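Local coordinates for protein acetylxylan esterase A (Aspergillus awamori, PDB 5X6S) that hydrolyses acetyl ester side groups from the backbone of acetylated xylan, as a secreted serine esterase of carbohydrate esterase family 1, at residues 11-16 and 92-97; 76-81 and 121-126; 84-89 and 130-135; 113-118 and 134-139; 147-152 and 174-179. All coordinates share one frame; numbering follows the deposited sequence.

Contact 1. Residues 11-16 and 92-97; sequences GDNPTN and SNSIAN
The loop that joins strands 3-7 and 18-23 lies along helix 91-106 here, near the protein surface, and is tied to it by two amide-based hydrogen bonds one helical turn apart. Ser94 and Asn97, three residues apart, project from the same side of the helix. Each has its first side-chain group anti to the carbonyl carbon. Asn97 ND2 donates to the backbone oxygen of Asp12 at 2.9 Å, with an N-H...O angle of 154°. The bond lands on a lone pair of that carbonyl and lies in the amide plane of Asn97, so it sets the rotation of the amide. Ser94 OG gives its proton to Asn13 OD1 at 2.6 Å, again on a carbonyl lone pair. Asn13 reaches it because CG stands anti to the backbone N (chi1 -177°), while its ND2 is hydrogen-bonded to Val17 O and fixes the rotation of the amide. A water then donates to Ser94 OG at 2.6 Å and accepts from Thr15 N at 3.1 Å, bridging helix and loop; Thr15 OG1 is hydrogen-bonded to Asn91. Gly11 C lies 4.2 Å from Asn97 ND2. Asn13 to Asn16 form a type I beta turn, closed by Asn16 N to Asn13 O at 2.9 Å, and the whole is a polar seam between a beta-hairpin connection and a helix flanking the sheet of an alpha/beta-hydrolase.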
# COMPACT_ATOMS: atom_id res chain seq x y z
N GLY A 11 -4.55 -14.97 -10.90
CA GLY A 11 -5.71 -14.52 -10.17
C GLY A 11 -6.86 -14.24 -11.10
O GLY A 11 -6.78 -14.54 -12.29
N ASP A 12 -7.93 -13.64 -10.58
CA ASP A 12 -9.15 -13.45 -11.37
C ASP A 12 -8.86 -12.61 -12.64
O ASP A 12 -8.20 -11.57 -12.59
CB ASP A 12 -10.23 -12.78 -10.57
CG ASP A 12 -10.79 -13.72 -9.47
OD1 ASP A 12 -10.54 -14.95 -9.56
OD2 ASP A 12 -11.48 -13.20 -8.55
N ASN A 13 -9.36 -13.11 -13.78
CA ASN A 13 -9.01 -12.50 -15.06
C ASN A 13 -10.11 -12.72 -16.08
O ASN A 13 -9.84 -13.23 -17.14
CB ASN A 13 -7.64 -13.02 -15.52
CG ASN A 13 -7.15 -12.38 -16.82
OD1 ASN A 13 -7.49 -11.23 -17.13
ND2 ASN A 13 -6.35 -13.12 -17.58
N PRO A 14 -11.35 -12.30 -15.76
CA PRO A 14 -12.48 -12.62 -16.65
C PRO A 14 -12.36 -12.00 -18.06
O PRO A 14 -12.85 -12.59 -19.01
CB PRO A 14 -13.70 -12.13 -15.86
CG PRO A 14 -13.20 -11.07 -14.98
CD PRO A 14 -11.80 -11.53 -14.57
N THR A 15 -11.62 -10.90 -18.21
CA THR A 15 -11.44 -10.31 -19.52
C THR A 15 -10.22 -10.84 -20.24
O THR A 15 -9.88 -10.39 -21.33
CB THR A 15 -11.42 -8.75 -19.48
OG1 THR A 15 -10.25 -8.27 -18.80
CG2 THR A 15 -12.72 -8.19 -18.86
N ASN A 16 -9.55 -11.83 -19.67
CA ASN A 16 -8.50 -12.54 -20.37
C ASN A 16 -7.30 -11.71 -20.85
O ASN A 16 -6.71 -11.95 -21.92
CB ASN A 16 -9.09 -13.37 -21.51
CG ASN A 16 -8.26 -14.57 -21.81
OD1 ASN A 16 -7.68 -15.23 -20.90
ND2 ASN A 16 -8.20 -14.93 -23.10
N SER A 92 -8.44 -3.41 -15.86
CA SER A 92 -7.68 -2.82 -14.77
C SER A 92 -7.51 -3.73 -13.54
O SER A 92 -6.42 -3.79 -12.91
CB SER A 92 -8.29 -1.48 -14.39
OG SER A 92 -9.68 -1.60 -14.13
N ASN A 93 -8.58 -4.45 -13.21
CA ASN A 93 -8.61 -5.46 -12.17
C ASN A 93 -7.59 -6.59 -12.46
O ASN A 93 -6.88 -7.02 -11.60
CB ASN A 93 -10.01 -6.01 -12.01
CG ASN A 93 -10.33 -6.54 -10.61
OD1 ASN A 93 -11.48 -6.52 -10.20
ND2 ASN A 93 -9.34 -6.97 -9.88
N SER A 94 -7.54 -7.03 -13.70
CA SER A 94 -6.58 -8.00 -14.11
C SER A 94 -5.16 -7.54 -13.86
O SER A 94 -4.35 -8.30 -13.32
CB SER A 94 -6.80 -8.35 -15.58
OG SER A 94 -8.00 -9.10 -15.73
N ILE A 95 -4.84 -6.30 -14.27
CA ILE A 95 -3.51 -5.76 -14.08
C ILE A 95 -3.15 -5.72 -12.59
O ILE A 95 -2.02 -6.07 -12.18
CB ILE A 95 -3.37 -4.35 -14.73
CG1 ILE A 95 -3.51 -4.47 -16.27
CG2 ILE A 95 -2.03 -3.72 -14.38
CD1 ILE A 95 -3.51 -3.12 -16.97
N ALA A 96 -4.11 -5.33 -11.76
CA ALA A 96 -3.94 -5.33 -10.31
C ALA A 96 -3.50 -6.71 -9.80
O ALA A 96 -2.55 -6.81 -9.00
CB ALA A 96 -5.20 -4.92 -9.64
N ASN A 97 -4.17 -7.76 -10.26
CA ASN A 97 -3.86 -9.12 -9.89
C ASN A 97 -2.48 -9.60 -10.35
O ASN A 97 -1.80 -10.41 -9.67
CB ASN A 97 -5.00 -10.04 -10.32
CG ASN A 97 -6.29 -9.78 -9.57
OD1 ASN A 97 -6.27 -9.18 -8.49
ND2 ASN A 97 -7.42 -10.16 -10.15
O HOH W 1 -9.43 -10.81 -7.54
O HOH W 2 -10.53 -8.88 -16.18

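Contact 2. Residues 76-81 and 121-126; sequences WDVSSQ and GAMMTN
Met124 lies on helix 120-131, which follows the putative nucleophile elbow of this alpha/beta-hydrolase, and its bent side chain fills the angle between Trp76 and Val78 of the loop 76-81. Met124 CB stands 3.9 Å from Val78 CG1 and a little farther from Trp76 CB. CG leaves anti to the backbone N (chi1 177°) and packs on Ile95 of helix 91-106. Bends at chi2 (55°) and chi3 (86°) then turn the chain through SD and bring CE back to the loop. Met124 CE sits 3.3 Å from Asp77 O and 4.1 Å from Trp76 CE3, approaching the indole obliquely. Val78 divides its two methyls between neighbouring helix residues: CG1 rests on Met124 CA at 3.6 Å, and CG2 meets Met123 SD at 3.9 Å. Elsewhere on the indole, Trp76 CD1 lies 3.9 Å from Gly121 N. The loop is held in shape by Asp77, whose CB leaves away from the helix and whose carboxylate forms an Asx turn. OD1 accepts from Ser79 N, from above the carboxylate plane, from Ser80 N, on its syn lone pair, and outside the segment from Asp158 N, while Ser80 OG donates to Asp77 OD2 at 2.6 Å.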
# COMPACT_ATOMS: atom_id res chain seq x y z
N TRP A 76 -6.51 -0.65 -24.87
CA TRP A 76 -7.03 -1.00 -23.55
C TRP A 76 -8.47 -0.59 -23.30
O TRP A 76 -8.90 0.45 -23.73
CB TRP A 76 -6.12 -0.40 -22.47
CG TRP A 76 -4.77 -1.10 -22.46
CD1 TRP A 76 -3.61 -0.68 -23.07
CD2 TRP A 76 -4.51 -2.41 -21.91
NE1 TRP A 76 -2.62 -1.67 -22.90
CE2 TRP A 76 -3.15 -2.72 -22.20
CE3 TRP A 76 -5.29 -3.34 -21.22
CZ2 TRP A 76 -2.55 -3.90 -21.77
CZ3 TRP A 76 -4.70 -4.52 -20.78
CH2 TRP A 76 -3.33 -4.79 -21.08
N ASP A 77 -9.23 -1.42 -22.57
CA ASP A 77 -10.53 -0.99 -22.03
C ASP A 77 -10.30 0.03 -20.91
O ASP A 77 -9.86 -0.31 -19.79
CB ASP A 77 -11.37 -2.18 -21.51
CG ASP A 77 -12.72 -1.74 -20.97
OD1 ASP A 77 -13.16 -0.59 -21.29
OD2 ASP A 77 -13.32 -2.54 -20.19
N VAL A 78 -10.54 1.29 -21.26
CA VAL A 78 -10.53 2.41 -20.30
C VAL A 78 -11.91 3.15 -20.30
O VAL A 78 -12.03 4.34 -19.90
CB VAL A 78 -9.33 3.35 -20.53
CG1 VAL A 78 -8.02 2.65 -20.13
CG2 VAL A 78 -9.28 3.84 -22.00
N SER A 79 -12.96 2.40 -20.70
CA SER A 79 -14.30 2.94 -20.91
C SER A 79 -15.44 2.30 -20.13
O SER A 79 -16.41 2.97 -19.80
CB SER A 79 -14.63 2.92 -22.40
OG SER A 79 -14.65 1.62 -22.95
N SER A 80 -15.35 0.99 -19.88
CA SER A 80 -16.44 0.26 -19.23
C SER A 80 -16.53 0.60 -17.74
O SER A 80 -15.55 1.00 -17.11
CB SER A 80 -16.25 -1.25 -19.42
OG SER A 80 -15.19 -1.72 -18.54
N GLN A 81 -17.70 0.39 -17.14
CA GLN A 81 -17.83 0.52 -15.68
C GLN A 81 -16.91 -0.52 -14.96
O GLN A 81 -16.34 -0.24 -13.95
CB GLN A 81 -19.28 0.29 -15.26
CG GLN A 81 -20.23 1.42 -15.67
CD GLN A 81 -19.72 2.75 -15.16
OE1 GLN A 81 -19.16 3.53 -15.92
NE2 GLN A 81 -19.82 2.96 -13.86
N GLY A 121 -2.00 2.89 -23.26
CA GLY A 121 -1.39 2.44 -22.00
C GLY A 121 -1.22 3.55 -21.01
O GLY A 121 -1.27 3.31 -19.80
N ALA A 122 -1.04 4.78 -21.51
CA ALA A 122 -1.02 5.94 -20.60
C ALA A 122 -2.43 6.25 -20.08
O ALA A 122 -2.57 6.66 -18.91
CB ALA A 122 -0.42 7.15 -21.26
N MET A 123 -3.44 6.08 -20.92
CA MET A 123 -4.83 6.18 -20.45
C MET A 123 -5.07 5.16 -19.31
O MET A 123 -5.64 5.48 -18.26
CB MET A 123 -5.80 5.90 -21.55
CG MET A 123 -5.68 6.79 -22.78
SD MET A 123 -7.01 6.39 -23.89
CE MET A 123 -6.32 6.80 -25.48
N MET A 124 -4.63 3.93 -19.53
CA MET A 124 -4.77 2.86 -18.53
C MET A 124 -3.92 3.17 -17.30
O MET A 124 -4.33 2.87 -16.16
CB MET A 124 -4.42 1.51 -19.15
CG MET A 124 -4.47 0.34 -18.14
SD MET A 124 -6.03 0.18 -17.27
CE MET A 124 -6.93 -0.82 -18.44
N THR A 125 -2.79 3.85 -17.47
CA THR A 125 -2.01 4.24 -16.31
C THR A 125 -2.83 5.12 -15.36
O THR A 125 -2.82 4.92 -14.14
CB THR A 125 -0.65 4.89 -16.73
OG1 THR A 125 0.12 3.89 -17.41
CG2 THR A 125 0.15 5.35 -15.56
N ASN A 126 -3.53 6.11 -15.91
CA ASN A 126 -4.36 6.98 -15.12
C ASN A 126 -5.46 6.19 -14.48
O ASN A 126 -5.76 6.39 -13.35
CB ASN A 126 -4.95 8.13 -15.89
CG ASN A 126 -3.94 9.24 -16.12
OD1 ASN A 126 -3.22 9.66 -15.25
ND2 ASN A 126 -3.86 9.64 -17.33

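Contact 3. Residues 84-89 and 130-135; sequences LTHNGG and ATYPEL. With NA (sodium ion), chain G.
A type II beta turn, Thr85 to Gly88, docks on the C-terminal end of helix 120-131 beside the interface with the second subunit. His86 carries the contact. Its CG is anti to the backbone N (chi1 179°), and His86 ND1 donates to Thr131 O at 2.8 Å, close to the ring plane and nearly along the C=O axis. ND1 therefore bears a proton. NE2 is hydrogen-bonded to Asp109 of the second subunit, and Glu134 OE2 comes tip to tip with His86 CE1 at 3.1 Å, in the ring plane, the carboxylate turned 78° from the ring. Two acidic groups so near may favour the doubly protonated imidazole. Asn87 CG lies over one face of the ring, and His86 stacks with Tyr184. Tyr132, the first residue past the helix, crosses His86 obliquely, and Tyr132 OH accepts from Asn87 N at 2.8 Å. A water in the plane of the tyrosine ring sits 2.6 Å from Tyr132 OH and donates to Thr85 O. Glu134 O binds a sodium ion at 2.9 Å, shared with Glu134 of the second subunit. The Tyr132 ring reaches to Asn93 and Ala96 of helix 91-106, and the 3-10 segment 133-135 leads on to strand 138-142.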
# COMPACT_ATOMS: atom_id res chain seq x y z
N LEU A 84 -13.43 0.86 -14.91
CA LEU A 84 -13.40 2.12 -14.20
C LEU A 84 -13.87 2.04 -12.74
O LEU A 84 -14.16 3.06 -12.10
CB LEU A 84 -14.20 3.22 -14.98
CG LEU A 84 -13.64 3.58 -16.37
CD1 LEU A 84 -14.52 4.61 -17.06
CD2 LEU A 84 -12.16 4.07 -16.32
N THR A 85 -13.92 0.84 -12.19
CA THR A 85 -14.29 0.71 -10.79
C THR A 85 -13.32 -0.23 -10.07
O THR A 85 -12.99 -1.29 -10.60
CB THR A 85 -15.76 0.25 -10.63
OG1 THR A 85 -15.96 -0.92 -11.40
CG2 THR A 85 -16.73 1.27 -11.22
N HIS A 86 -12.89 0.17 -8.88
CA HIS A 86 -12.09 -0.71 -7.99
C HIS A 86 -12.87 -2.03 -7.85
O HIS A 86 -14.09 -2.00 -7.50
CB HIS A 86 -11.95 -0.04 -6.60
CG HIS A 86 -11.18 -0.83 -5.58
ND1 HIS A 86 -9.81 -0.99 -5.63
CD2 HIS A 86 -11.59 -1.47 -4.46
CE1 HIS A 86 -9.40 -1.68 -4.59
NE2 HIS A 86 -10.46 -1.99 -3.86
N ASN A 87 -12.21 -3.14 -8.10
CA ASN A 87 -12.81 -4.46 -8.02
C ASN A 87 -13.99 -4.67 -9.02
O ASN A 87 -14.80 -5.56 -8.85
CB ASN A 87 -13.21 -4.77 -6.55
CG ASN A 87 -12.01 -4.91 -5.63
OD1 ASN A 87 -10.90 -5.11 -6.08
ND2 ASN A 87 -12.24 -4.77 -4.34
N GLY A 88 -14.04 -3.88 -10.08
CA GLY A 88 -15.03 -4.02 -11.11
C GLY A 88 -14.88 -5.21 -12.06
O GLY A 88 -15.75 -5.46 -12.86
N GLY A 89 -13.72 -5.86 -12.06
CA GLY A 89 -13.51 -7.06 -12.90
C GLY A 89 -13.03 -6.80 -14.31
O GLY A 89 -12.88 -7.73 -15.11
N ALA A 130 -6.31 5.50 -10.29
CA ALA A 130 -7.63 5.80 -9.73
C ALA A 130 -8.36 4.58 -9.18
O ALA A 130 -9.10 4.69 -8.19
CB ALA A 130 -8.48 6.44 -10.79
N THR A 131 -8.20 3.43 -9.82
CA THR A 131 -8.97 2.23 -9.45
C THR A 131 -8.24 1.37 -8.40
O THR A 131 -8.89 0.79 -7.55
CB THR A 131 -9.32 1.35 -10.66
OG1 THR A 131 -8.15 1.12 -11.46
CG2 THR A 131 -10.44 1.98 -11.53
N TYR A 132 -6.90 1.27 -8.50
CA TYR A 132 -6.04 0.54 -7.54
C TYR A 132 -4.94 1.45 -6.93
O TYR A 132 -3.76 1.10 -6.92
CB TYR A 132 -5.50 -0.80 -8.16
CG TYR A 132 -6.66 -1.59 -8.65
CD1 TYR A 132 -7.31 -2.51 -7.82
CD2 TYR A 132 -7.20 -1.36 -9.93
CE1 TYR A 132 -8.43 -3.18 -8.25
CE2 TYR A 132 -8.32 -2.04 -10.36
CZ TYR A 132 -8.94 -2.93 -9.50
OH TYR A 132 -10.08 -3.57 -9.91
N PRO A 133 -5.33 2.65 -6.39
CA PRO A 133 -4.31 3.58 -5.85
C PRO A 133 -3.39 2.94 -4.80
O PRO A 133 -2.21 3.28 -4.72
CB PRO A 133 -5.16 4.69 -5.21
CG PRO A 133 -6.50 4.04 -4.95
CD PRO A 133 -6.69 3.15 -6.15
N GLU A 134 -3.93 1.98 -4.03
CA GLU A 134 -3.22 1.26 -2.97
C GLU A 134 -1.99 0.48 -3.43
O GLU A 134 -1.12 0.23 -2.64
CB GLU A 134 -4.16 0.30 -2.22
CG GLU A 134 -4.64 -0.97 -2.99
CD GLU A 134 -5.80 -0.75 -3.96
OE1 GLU A 134 -6.24 0.41 -4.13
OE2 GLU A 134 -6.30 -1.74 -4.57
N LEU A 135 -1.94 0.10 -4.72
CA LEU A 135 -0.83 -0.70 -5.21
C LEU A 135 0.44 0.09 -5.60
O LEU A 135 1.55 -0.47 -5.61
CB LEU A 135 -1.29 -1.56 -6.40
CG LEU A 135 -2.32 -2.62 -6.09
CD1 LEU A 135 -2.72 -3.34 -7.39
CD2 LEU A 135 -1.86 -3.61 -5.02
NA NA G . 0.05 -0.66 -0.09
O HOH W 3 -11.20 -2.86 -12.15
O HOH W 4 -2.16 -1.03 0.74
O HOH W 5 1.73 -0.41 -1.15

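Contact 4. Residues 113-118 and 134-139; sequences VFVTGS and ELFAAA. With NA (sodium ion), chain G.
Val113 O is gripped by one hydrogen bond and one CA-H...O contact. Ala137 N donates to Val113 O at 2.9 Å, nearly along the C=O axis, and Phe136 CA lies 3.4 Å from Val113 O. One step on, Val115 N makes a weak bond to Ala138 O at 3.3 Å, and Val115 pairs with Ala139 in parallel. A water accepts from Val113 N and lies within hydrogen-bonding distance of Leu135 O. The Phe136 ring lies between two aliphatic groups: Leu135 CB is over one face, and Val115 CG1 over the opposite one, 3.8 Å from the centroid in a CH-pi contact. Val115 puts CG1 there from the crowded position between backbone N and carbonyl carbon (chi1 56°). Phe114 presents its edge to Ala138 CB, with CE1 3.5 Å from Ala137 CB, while its ring stacks on Phe272. Strands 113-118 and 138-142, joined through helix 120-131, form a parallel beta-alpha-beta crossover in the central sheet of the alpha/beta-hydrolase fold.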
# COMPACT_ATOMS: atom_id res chain seq x y z
N VAL A 113 6.30 -0.26 -6.14
CA VAL A 113 5.56 -0.71 -7.32
C VAL A 113 5.10 0.52 -8.10
O VAL A 113 4.53 1.48 -7.51
CB VAL A 113 4.36 -1.66 -6.95
CG1 VAL A 113 3.64 -2.16 -8.19
CG2 VAL A 113 4.81 -2.81 -6.07
N PHE A 114 5.38 0.53 -9.40
CA PHE A 114 5.22 1.72 -10.23
C PHE A 114 4.48 1.32 -11.48
O PHE A 114 4.56 0.18 -11.87
CB PHE A 114 6.63 2.29 -10.56
CG PHE A 114 7.41 2.59 -9.32
CD1 PHE A 114 7.17 3.76 -8.58
CD2 PHE A 114 8.37 1.69 -8.85
CE1 PHE A 114 7.84 4.00 -7.37
CE2 PHE A 114 9.06 1.95 -7.65
CZ PHE A 114 8.78 3.11 -6.91
N VAL A 115 3.80 2.25 -12.12
CA VAL A 115 3.04 1.96 -13.32
C VAL A 115 3.26 3.07 -14.33
O VAL A 115 3.34 4.25 -13.95
CB VAL A 115 1.52 1.69 -13.01
CG1 VAL A 115 0.85 2.83 -12.28
CG2 VAL A 115 0.75 1.24 -14.27
N THR A 116 3.40 2.70 -15.61
CA THR A 116 3.69 3.65 -16.68
C THR A 116 3.19 3.04 -17.99
O THR A 116 2.98 1.81 -18.09
CB THR A 116 5.20 4.00 -16.74
OG1 THR A 116 5.45 4.89 -17.80
CG2 THR A 116 6.09 2.72 -16.93
N GLY A 117 2.95 3.89 -18.98
CA GLY A 117 2.37 3.46 -20.22
C GLY A 117 2.36 4.58 -21.24
O GLY A 117 2.54 5.73 -20.86
N SER A 118 2.20 4.22 -22.51
CA SER A 118 2.13 5.17 -23.59
C SER A 118 0.77 5.06 -24.31
O SER A 118 0.27 3.99 -24.50
CB SER A 118 3.31 4.97 -24.59
OG SER A 118 4.53 5.22 -23.92
N GLU A 134 -3.93 1.98 -4.03
CA GLU A 134 -3.22 1.26 -2.97
C GLU A 134 -1.99 0.48 -3.43
O GLU A 134 -1.12 0.23 -2.64
CB GLU A 134 -4.16 0.30 -2.22
CG GLU A 134 -4.64 -0.97 -2.99
CD GLU A 134 -5.80 -0.75 -3.96
OE1 GLU A 134 -6.24 0.41 -4.13
OE2 GLU A 134 -6.30 -1.74 -4.57
N LEU A 135 -1.94 0.10 -4.72
CA LEU A 135 -0.83 -0.70 -5.21
C LEU A 135 0.44 0.09 -5.60
O LEU A 135 1.55 -0.47 -5.61
CB LEU A 135 -1.29 -1.56 -6.40
CG LEU A 135 -2.32 -2.62 -6.09
CD1 LEU A 135 -2.72 -3.34 -7.39
CD2 LEU A 135 -1.86 -3.61 -5.02
N PHE A 136 0.29 1.39 -5.91
CA PHE A 136 1.29 2.14 -6.67
C PHE A 136 1.87 3.32 -5.90
O PHE A 136 1.12 4.16 -5.40
CB PHE A 136 0.73 2.60 -7.99
CG PHE A 136 0.23 1.48 -8.86
CD1 PHE A 136 1.14 0.58 -9.42
CD2 PHE A 136 -1.13 1.29 -9.04
CE1 PHE A 136 0.69 -0.49 -10.16
CE2 PHE A 136 -1.60 0.23 -9.76
CZ PHE A 136 -0.70 -0.67 -10.35
N ALA A 137 3.22 3.36 -5.81
CA ALA A 137 3.97 4.43 -5.18
C ALA A 137 4.05 5.65 -6.06
O ALA A 137 4.04 6.78 -5.58
CB ALA A 137 5.37 3.93 -4.85
N ALA A 138 4.09 5.43 -7.39
CA ALA A 138 4.21 6.53 -8.39
C ALA A 138 3.88 5.98 -9.73
O ALA A 138 3.94 4.73 -9.93
CB ALA A 138 5.62 7.14 -8.41
N ALA A 139 3.53 6.87 -10.65
CA ALA A 139 3.12 6.54 -12.00
C ALA A 139 3.66 7.57 -12.94
O ALA A 139 3.71 8.77 -12.56
CB ALA A 139 1.62 6.54 -12.14
NA NA G . 0.05 -0.66 -0.09
O HOH W 6 4.10 0.62 -4.24
O HOH W 4 -2.16 -1.03 0.74
O HOH W 5 1.73 -0.41 -1.15

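Contact 5. Residues 147-152 and 174-179; sequences AGCFYS and EHWASI. With NAG (2-acetamido-2-deoxy-beta-D-glucopyranose), chain C; NAG (2-acetamido-2-deoxy-beta-D-glucopyranose), chain B.
Trp176 turns one indole face to the sugar of the N-linked glycan: C8 of the acetyl group of NAG (chain B) lies 4.0 Å above the plane, offset toward the rim. At the ring edge are O6 of NAG (chain C) and the backbone carbon of Gly148. Cys149 CB approaches Trp176 CH2 obliquely at 3.8 Å, and its SG, anti to the backbone N (chi1 -163°) and disulfide-bonded to Cys164, makes an oblique sulfur-aromatic contact. The indole NE1 is hydrogen-bonded to Glu212, which fixes the ring's far end. His175 meets O3 of NAG (chain B) in its ring plane, with CE1 3.6 Å from O3, and Tyr151 has O3 of NAG (chain C) at its edge. Ile179 supplies both its ends: CG2 touches Ala147 O at 3.7 Å, and CD1 the acetyl C8 of NAG (chain B) at 3.6 Å. The first sugar is also held by a hydrogen bond, O6 of NAG (chain C) donating to Cys149 O at 2.8 Å. The start of the loop, at Ala147, lies between helix 173-182 and helix 120-131, packing on Asn126 and Ala130, with helix 208-221 alongside Trp176 and Cys149.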
# COMPACT_ATOMS: atom_id res chain seq x y z
N ALA A 147 -8.20 9.98 -16.10
CA ALA A 147 -8.98 8.82 -15.71
C ALA A 147 -10.46 9.17 -15.86
O ALA A 147 -10.96 10.15 -15.28
CB ALA A 147 -8.66 8.41 -14.27
N GLY A 148 -11.14 8.39 -16.67
CA GLY A 148 -12.56 8.55 -16.91
C GLY A 148 -12.87 9.45 -18.08
O GLY A 148 -14.01 9.63 -18.40
N CYS A 149 -11.85 9.99 -18.75
CA CYS A 149 -12.06 10.73 -20.01
C CYS A 149 -12.59 9.83 -21.13
O CYS A 149 -13.31 10.29 -22.03
CB CYS A 149 -10.77 11.46 -20.40
SG CYS A 149 -10.95 12.81 -21.64
N PHE A 150 -12.24 8.53 -21.09
CA PHE A 150 -12.74 7.59 -22.09
C PHE A 150 -13.98 6.85 -21.64
O PHE A 150 -14.43 5.92 -22.32
CB PHE A 150 -11.67 6.59 -22.57
CG PHE A 150 -11.03 6.95 -23.89
CD1 PHE A 150 -10.73 8.28 -24.22
CD2 PHE A 150 -10.70 5.95 -24.81
CE1 PHE A 150 -10.11 8.60 -25.42
CE2 PHE A 150 -10.06 6.25 -26.01
CZ PHE A 150 -9.77 7.60 -26.32
N TYR A 151 -14.53 7.27 -20.51
CA TYR A 151 -15.88 6.81 -20.09
C TYR A 151 -16.79 6.60 -21.30
O TYR A 151 -16.88 7.45 -22.21
CB TYR A 151 -16.49 7.83 -19.14
CG TYR A 151 -17.94 7.61 -18.80
CD1 TYR A 151 -18.33 6.71 -17.80
CD2 TYR A 151 -18.95 8.34 -19.47
CE1 TYR A 151 -19.67 6.54 -17.46
CE2 TYR A 151 -20.28 8.17 -19.17
CZ TYR A 151 -20.65 7.30 -18.18
OH TYR A 151 -21.98 7.17 -17.91
N SER A 152 -17.46 5.45 -21.34
CA SER A 152 -18.50 5.18 -22.33
C SER A 152 -19.87 5.36 -21.70
O SER A 152 -20.22 4.66 -20.72
CB SER A 152 -18.40 3.79 -22.92
OG SER A 152 -19.61 3.45 -23.53
N GLU A 174 -12.17 20.08 -9.74
CA GLU A 174 -13.15 19.50 -8.81
C GLU A 174 -13.93 18.34 -9.42
O GLU A 174 -14.09 17.29 -8.80
CB GLU A 174 -14.09 20.57 -8.26
CG GLU A 174 -13.37 21.48 -7.25
CD GLU A 174 -12.37 22.52 -7.88
OE1 GLU A 174 -12.45 22.84 -9.11
OE2 GLU A 174 -11.52 23.03 -7.09
N HIS A 175 -14.37 18.56 -10.64
CA HIS A 175 -15.17 17.62 -11.36
C HIS A 175 -14.33 16.38 -11.81
O HIS A 175 -14.76 15.22 -11.61
CB HIS A 175 -15.83 18.31 -12.55
CG HIS A 175 -16.79 17.45 -13.30
ND1 HIS A 175 -17.24 17.77 -14.56
CD2 HIS A 175 -17.38 16.28 -12.98
CE1 HIS A 175 -18.07 16.85 -14.98
NE2 HIS A 175 -18.17 15.92 -14.05
N TRP A 176 -13.14 16.60 -12.37
CA TRP A 176 -12.25 15.47 -12.64
C TRP A 176 -11.88 14.70 -11.38
O TRP A 176 -11.79 13.46 -11.43
CB TRP A 176 -10.96 15.88 -13.35
CG TRP A 176 -11.09 16.18 -14.78
CD1 TRP A 176 -10.75 17.36 -15.39
CD2 TRP A 176 -11.55 15.30 -15.83
NE1 TRP A 176 -11.01 17.26 -16.74
CE2 TRP A 176 -11.47 16.02 -17.04
CE3 TRP A 176 -12.01 13.98 -15.86
CZ2 TRP A 176 -11.85 15.48 -18.27
CZ3 TRP A 176 -12.39 13.44 -17.08
CH2 TRP A 176 -12.32 14.19 -18.26
N ALA A 177 -11.63 15.40 -10.27
CA ALA A 177 -11.27 14.76 -9.02
C ALA A 177 -12.45 13.88 -8.55
O ALA A 177 -12.23 12.75 -8.11
CB ALA A 177 -10.90 15.76 -7.96
N SER A 178 -13.68 14.38 -8.67
CA SER A 178 -14.89 13.57 -8.39
C SER A 178 -15.00 12.31 -9.22
O SER A 178 -15.42 11.27 -8.73
CB SER A 178 -16.18 14.35 -8.62
OG SER A 178 -16.23 15.32 -7.61
N ILE A 179 -14.66 12.44 -10.49
CA ILE A 179 -14.66 11.30 -11.40
C ILE A 179 -13.63 10.27 -10.94
O ILE A 179 -13.93 9.06 -10.94
CB ILE A 179 -14.49 11.73 -12.87
CG1 ILE A 179 -15.78 12.44 -13.32
CG2 ILE A 179 -14.29 10.56 -13.80
CD1 ILE A 179 -15.59 13.28 -14.55
C1 NAG C . -16.99 10.62 -23.73
C2 NAG C . -18.42 10.20 -23.36
C3 NAG C . -19.13 11.27 -22.52
C4 NAG C . -18.30 11.67 -21.31
C5 NAG C . -16.85 11.98 -21.74
C6 NAG C . -15.96 12.18 -20.53
C7 NAG C . -19.67 8.86 -24.99
C8 NAG C . -20.34 8.83 -26.32
N2 NAG C . -19.14 10.00 -24.59
O3 NAG C . -20.39 10.75 -22.15
O4 NAG C . -18.76 12.82 -20.62
O5 NAG C . -16.25 11.00 -22.57
O6 NAG C . -14.66 12.51 -21.01
O7 NAG C . -19.61 7.81 -24.32
C1 NAG B . -19.59 12.64 -19.48
C2 NAG B . -19.54 13.91 -18.62
C3 NAG B . -20.56 13.88 -17.49
C4 NAG B . -21.94 13.61 -18.05
C5 NAG B . -21.91 12.35 -18.91
C6 NAG B . -23.23 12.19 -19.58
C7 NAG B . -17.47 15.08 -18.30
C8 NAG B . -16.13 15.12 -17.65
N2 NAG B . -18.26 14.10 -17.99
O3 NAG B . -20.61 15.15 -16.88
O4 NAG B . -22.86 13.52 -16.96
O5 NAG B . -20.92 12.41 -19.93
O6 NAG B . -23.20 10.88 -20.09
O7 NAG B . -17.79 15.92 -19.11

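Contacts 2, 3 and 4 gather round helix 120-131. Contacts 2 and 3 sit toward its two ends, centres 11 Å apart, and Leu84 CD2 packs 3.6 Å from Val78 O. Contact 4 joins the strands on either side of that helix in sequence and shares Glu134 and Leu135 with contact 3, so both reach the sodium ion at the subunit interface. Contact 1 meets contact 3 through Asn93 and Tyr132, and contact 2 through Ile95 and Met124. Contact 5, with its glycan, touches contact 2 where Ser152 N lies 3.1 Å from Ser79 O. Strand 113-118 of contact 4 runs straight into Ser119, the probable nucleophile, and the Met123 side chain of contact 2 is about 5 Å from that of Ser119.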